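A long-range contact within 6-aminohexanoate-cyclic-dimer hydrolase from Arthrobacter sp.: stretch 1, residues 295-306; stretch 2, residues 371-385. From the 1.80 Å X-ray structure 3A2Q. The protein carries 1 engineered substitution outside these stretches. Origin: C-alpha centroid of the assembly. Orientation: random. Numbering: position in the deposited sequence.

Stretch 1 295-306: VNDAYPEALGDR
Stretch 2 (371-385) GKVERWWEAGWDLLI

This is a mainly apolar contact in which a proline-centred loop packs against a helix and the strand that follows it, with one salt bridge, its hydrogen bond weak, and one bridging water as its polar links. The two stretches bury 568 Å² between them, both sides summed.

Stretch 1 enters as a strand at Val-295 and Asn-296, stays extended through Ala-298 and Tyr-299 (phi/psi -161/157 and -165/159), passes Pro-300 at -62/125, and then folds into a 3-10 segment, 301-304, whose first bond runs from Leu-303 N to Pro-300 O at 2.9 Å. Stretch 2 is helical over 371-378, the helix being already under way at 371, with a kink where the N atoms of Trp-376 and Trp-377 lack a bond to the turn before. A Schellman motif closes it: Gly-380, at phi 121°, has backbone angles that would jam a CB against the preceding carbonyl, so this turn calls for glycine. The chain then returns as a strand, 383-385. Register is set by CA pairs: Pro-300 CA to Trp-376 CA at 5.3 Å, Ala-302 CA to Val-373 CA at 5.4 Å and Tyr-299 CA to Leu-384 CA at 6.7 Å.

Pro-300, buried and with a C-gamma exo ring, is the hub. Its CD lies 3.9 Å from the centroid of the five-membered ring of Trp-376, 18° off the normal, a CH-pi contact over the face of an indole held at chi1 t, chi2 69°. Pro-300 CG also reaches Trp-376 CD2 at 3.5 Å and Trp-377 CZ3 at 3.6 Å, while Pro-300 CD meets Leu-384 CD1 at 3.9 Å. One proline ring thus touches both helix and strand.

Two alanine methyls also pack against stretch 2. Ala-298 points toward stretch 2 and sets CB 3.4 Å from CH2 of Trp-381 (chi1 m, chi2 90°). Ala-302 CB sits 3.8 Å from both Val-373 CG2 and Lys-372 CB. Leu-384 (t, chi2 71°) points toward stretch 1; its CD2 meets CD1 of Leu-303 (m, t) at 3.7 Å, and its CD1 lies 3.9 Å from Tyr-299 CB, although the CA-to-CB bond of Tyr-299 (chi1 p) points away overall.

The polar links lie near the start of stretch 2. Lys-372, in an m, t, m, t rotamer, extends its NZ to OD2 of Asp-305 (chi1 t) at 3.3 Å, a salt bridge whose hydrogen bond is weak. A water accepts from Ala-302 N at 3.0 Å and donates to Lys-372 O at 2.7 Å, joining the two backbones beside the alanine methyl.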

# COMPACT_ATOMS: atom_id res chain seq x y z
N VAL A 295 -5.09 -22.16 -16.37
CA VAL A 295 -4.29 -20.98 -16.68
C VAL A 295 -4.15 -20.72 -18.18
O VAL A 295 -3.79 -21.61 -18.94
CB VAL A 295 -2.90 -21.10 -16.04
CG1 VAL A 295 -2.12 -19.81 -16.23
CG2 VAL A 295 -3.05 -21.43 -14.57
N ASN A 296 -4.42 -19.48 -18.59
CA ASN A 296 -4.36 -19.10 -19.99
C ASN A 296 -3.80 -17.69 -20.17
O ASN A 296 -3.86 -16.88 -19.25
CB ASN A 296 -5.77 -19.11 -20.58
CG ASN A 296 -6.45 -20.45 -20.44
OD1 ASN A 296 -6.14 -21.39 -21.17
ND2 ASN A 296 -7.37 -20.56 -19.48
N ASP A 297 -3.25 -17.41 -21.34
CA ASP A 297 -2.74 -16.07 -21.61
C ASP A 297 -3.97 -15.25 -22.01
O ASP A 297 -4.47 -15.35 -23.13
CB ASP A 297 -1.72 -16.08 -22.75
CG ASP A 297 -0.38 -16.66 -22.32
OD1 ASP A 297 -0.20 -16.89 -21.11
OD2 ASP A 297 0.49 -16.87 -23.19
N ALA A 298 -4.45 -14.45 -21.07
CA ALA A 298 -5.62 -13.63 -21.31
C ALA A 298 -5.67 -12.50 -20.30
O ALA A 298 -5.09 -12.59 -19.22
CB ALA A 298 -6.88 -14.47 -21.20
N TYR A 299 -6.37 -11.43 -20.65
CA TYR A 299 -6.46 -10.28 -19.77
C TYR A 299 -7.60 -9.37 -20.21
O TYR A 299 -8.04 -9.43 -21.36
CB TYR A 299 -5.14 -9.52 -19.80
CG TYR A 299 -4.79 -8.98 -21.17
CD1 TYR A 299 -5.18 -7.69 -21.55
CD2 TYR A 299 -4.06 -9.74 -22.08
CE1 TYR A 299 -4.85 -7.18 -22.80
CE2 TYR A 299 -3.72 -9.24 -23.33
CZ TYR A 299 -4.12 -7.96 -23.69
OH TYR A 299 -3.77 -7.46 -24.92
N PRO A 300 -8.09 -8.52 -19.30
CA PRO A 300 -9.18 -7.60 -19.65
C PRO A 300 -8.72 -6.65 -20.75
O PRO A 300 -7.70 -5.99 -20.60
CB PRO A 300 -9.45 -6.86 -18.33
CG PRO A 300 -8.95 -7.81 -17.27
CD PRO A 300 -7.71 -8.40 -17.89
N GLU A 301 -9.45 -6.59 -21.85
CA GLU A 301 -9.01 -5.71 -22.94
C GLU A 301 -8.94 -4.27 -22.50
O GLU A 301 -8.21 -3.47 -23.10
CB GLU A 301 -9.93 -5.85 -24.16
CG GLU A 301 -11.38 -5.51 -23.95
CD GLU A 301 -12.17 -5.58 -25.24
OE1 GLU A 301 -12.06 -6.61 -25.95
OE2 GLU A 301 -12.91 -4.62 -25.55
N ALA A 302 -9.68 -3.93 -21.45
CA ALA A 302 -9.68 -2.56 -20.93
C ALA A 302 -8.27 -2.16 -20.49
O ALA A 302 -7.93 -0.98 -20.48
CB ALA A 302 -10.64 -2.44 -19.76
N LEU A 303 -7.46 -3.15 -20.13
CA LEU A 303 -6.10 -2.85 -19.69
C LEU A 303 -5.24 -2.29 -20.82
O LEU A 303 -4.16 -1.74 -20.57
CB LEU A 303 -5.44 -4.10 -19.08
CG LEU A 303 -6.07 -4.60 -17.77
CD1 LEU A 303 -5.21 -5.70 -17.17
CD2 LEU A 303 -6.19 -3.45 -16.78
N GLY A 304 -5.72 -2.42 -22.06
CA GLY A 304 -4.97 -1.90 -23.19
C GLY A 304 -5.18 -0.41 -23.36
O GLY A 304 -4.61 0.22 -24.25
N ASP A 305 -6.01 0.16 -22.49
CA ASP A 305 -6.33 1.58 -22.55
C ASP A 305 -6.03 2.26 -21.21
O ASP A 305 -6.38 1.74 -20.15
CB ASP A 305 -7.82 1.73 -22.91
CG ASP A 305 -8.32 3.16 -22.82
OD1 ASP A 305 -7.65 4.07 -23.35
OD2 ASP A 305 -9.40 3.36 -22.23
N ARG A 306 -5.34 3.39 -21.27
CA ARG A 306 -5.04 4.12 -20.05
C ARG A 306 -5.50 5.56 -20.20
O ARG A 306 -5.00 6.46 -19.53
CB ARG A 306 -3.54 4.06 -19.72
CG ARG A 306 -3.27 4.13 -18.21
CD ARG A 306 -1.80 4.24 -17.88
NE ARG A 306 -1.02 3.12 -18.39
CZ ARG A 306 -0.11 3.22 -19.36
NH1 ARG A 306 0.14 4.39 -19.91
NH2 ARG A 306 0.55 2.14 -19.76
N GLY A 371 -16.19 -0.31 -15.10
CA GLY A 371 -17.10 -1.27 -15.70
C GLY A 371 -16.44 -2.11 -16.78
O GLY A 371 -16.61 -3.32 -16.81
N LYS A 372 -15.67 -1.46 -17.65
CA LYS A 372 -15.00 -2.19 -18.73
C LYS A 372 -14.07 -3.24 -18.14
O LYS A 372 -14.01 -4.37 -18.63
CB LYS A 372 -14.21 -1.23 -19.63
CG LYS A 372 -15.06 -0.21 -20.37
CD LYS A 372 -14.28 0.46 -21.51
CE LYS A 372 -12.99 1.10 -21.03
NZ LYS A 372 -12.13 1.57 -22.16
N VAL A 373 -13.34 -2.87 -17.09
CA VAL A 373 -12.42 -3.80 -16.46
C VAL A 373 -13.15 -4.98 -15.82
O VAL A 373 -12.82 -6.14 -16.08
CB VAL A 373 -11.59 -3.11 -15.35
CG1 VAL A 373 -10.80 -4.15 -14.60
CG2 VAL A 373 -10.66 -2.06 -15.97
N GLU A 374 -14.14 -4.69 -14.98
CA GLU A 374 -14.88 -5.74 -14.28
C GLU A 374 -15.62 -6.73 -15.18
O GLU A 374 -15.85 -7.87 -14.78
CB GLU A 374 -15.88 -5.12 -13.30
CG GLU A 374 -15.24 -4.37 -12.15
CD GLU A 374 -16.23 -4.13 -11.02
OE1 GLU A 374 -16.45 -5.07 -10.23
OE2 GLU A 374 -16.78 -3.02 -10.94
N ARG A 375 -15.99 -6.30 -16.38
CA ARG A 375 -16.70 -7.18 -17.30
C ARG A 375 -15.92 -8.44 -17.67
O ARG A 375 -16.51 -9.42 -18.10
CB ARG A 375 -17.08 -6.42 -18.57
CG ARG A 375 -18.43 -5.71 -18.48
CD ARG A 375 -18.87 -5.19 -19.83
NE ARG A 375 -18.57 -3.77 -20.02
CZ ARG A 375 -19.21 -2.78 -19.40
NH1 ARG A 375 -20.19 -3.05 -18.55
NH2 ARG A 375 -18.87 -1.52 -19.63
N TRP A 376 -14.60 -8.40 -17.49
CA TRP A 376 -13.75 -9.56 -17.79
C TRP A 376 -14.05 -10.68 -16.80
O TRP A 376 -14.09 -11.86 -17.17
CB TRP A 376 -12.27 -9.17 -17.70
CG TRP A 376 -11.31 -10.23 -18.17
CD1 TRP A 376 -11.12 -10.66 -19.46
CD2 TRP A 376 -10.37 -10.96 -17.37
NE1 TRP A 376 -10.12 -11.61 -19.51
CE2 TRP A 376 -9.64 -11.81 -18.24
CE3 TRP A 376 -10.07 -10.98 -16.00
CZ2 TRP A 376 -8.64 -12.67 -17.79
CZ3 TRP A 376 -9.06 -11.83 -15.55
CH2 TRP A 376 -8.36 -12.66 -16.44
N TRP A 377 -14.26 -10.31 -15.54
CA TRP A 377 -14.56 -11.28 -14.49
C TRP A 377 -16.00 -11.75 -14.66
O TRP A 377 -16.34 -12.90 -14.41
CB TRP A 377 -14.37 -10.64 -13.11
CG TRP A 377 -12.93 -10.61 -12.66
CD1 TRP A 377 -12.33 -11.50 -11.82
CD2 TRP A 377 -11.91 -9.68 -13.06
NE1 TRP A 377 -10.99 -11.18 -11.67
CE2 TRP A 377 -10.72 -10.07 -12.42
CE3 TRP A 377 -11.90 -8.56 -13.90
CZ2 TRP A 377 -9.51 -9.38 -12.60
CZ3 TRP A 377 -10.70 -7.86 -14.08
CH2 TRP A 377 -9.52 -8.28 -13.43
N GLU A 378 -16.85 -10.82 -15.09
CA GLU A 378 -18.26 -11.09 -15.35
C GLU A 378 -18.38 -12.20 -16.39
O GLU A 378 -19.25 -13.07 -16.29
CB GLU A 378 -18.93 -9.82 -15.89
CG GLU A 378 -20.41 -9.96 -16.20
CD GLU A 378 -21.27 -9.74 -14.98
OE1 GLU A 378 -20.99 -10.38 -13.94
OE2 GLU A 378 -22.21 -8.92 -15.05
N ALA A 379 -17.50 -12.16 -17.38
CA ALA A 379 -17.49 -13.13 -18.47
C ALA A 379 -17.00 -14.53 -18.07
O ALA A 379 -16.94 -15.42 -18.92
CB ALA A 379 -16.66 -12.60 -19.63
N GLY A 380 -16.65 -14.72 -16.81
CA GLY A 380 -16.21 -16.04 -16.39
C GLY A 380 -14.82 -16.19 -15.80
O GLY A 380 -14.51 -17.21 -15.19
N TRP A 381 -13.97 -15.18 -15.98
CA TRP A 381 -12.62 -15.26 -15.42
C TRP A 381 -12.66 -15.00 -13.92
O TRP A 381 -13.43 -14.17 -13.45
CB TRP A 381 -11.70 -14.26 -16.11
CG TRP A 381 -11.57 -14.51 -17.56
CD1 TRP A 381 -12.35 -14.01 -18.56
CD2 TRP A 381 -10.61 -15.36 -18.20
NE1 TRP A 381 -11.94 -14.49 -19.78
CE2 TRP A 381 -10.86 -15.32 -19.59
CE3 TRP A 381 -9.55 -16.15 -17.73
CZ2 TRP A 381 -10.10 -16.03 -20.51
CZ3 TRP A 381 -8.79 -16.87 -18.65
CH2 TRP A 381 -9.07 -16.80 -20.02
N ASP A 382 -11.81 -15.72 -13.18
CA ASP A 382 -11.74 -15.59 -11.73
C ASP A 382 -10.58 -14.73 -11.25
O ASP A 382 -10.74 -13.91 -10.34
CB ASP A 382 -11.58 -16.97 -11.09
CG ASP A 382 -12.79 -17.85 -11.30
OD1 ASP A 382 -13.87 -17.49 -10.79
OD2 ASP A 382 -12.65 -18.90 -11.97
N LEU A 383 -9.41 -14.92 -11.85
CA LEU A 383 -8.21 -14.19 -11.44
C LEU A 383 -7.32 -13.75 -12.58
O LEU A 383 -7.24 -14.42 -13.62
CB LEU A 383 -7.36 -15.07 -10.52
CG LEU A 383 -7.90 -15.63 -9.20
CD1 LEU A 383 -6.92 -16.66 -8.66
CD2 LEU A 383 -8.09 -14.51 -8.21
N LEU A 384 -6.63 -12.64 -12.36
CA LEU A 384 -5.67 -12.12 -13.33
C LEU A 384 -4.34 -12.14 -12.60
O LEU A 384 -4.25 -11.72 -11.45
CB LEU A 384 -6.00 -10.67 -13.73
CG LEU A 384 -4.97 -10.02 -14.66
CD1 LEU A 384 -5.08 -10.65 -16.05
CD2 LEU A 384 -5.20 -8.52 -14.76
N ILE A 385 -3.31 -12.66 -13.26
CA ILE A 385 -1.96 -12.72 -12.71
C ILE A 385 -1.12 -11.80 -13.59
O ILE A 385 -1.13 -11.92 -14.81
CB ILE A 385 -1.34 -14.14 -12.80
CG1 ILE A 385 -2.33 -15.19 -12.29
CG2 ILE A 385 -0.06 -14.19 -11.98
CD1 ILE A 385 -2.78 -14.98 -10.88
O HOH W 1 -12.03 -5.34 -20.13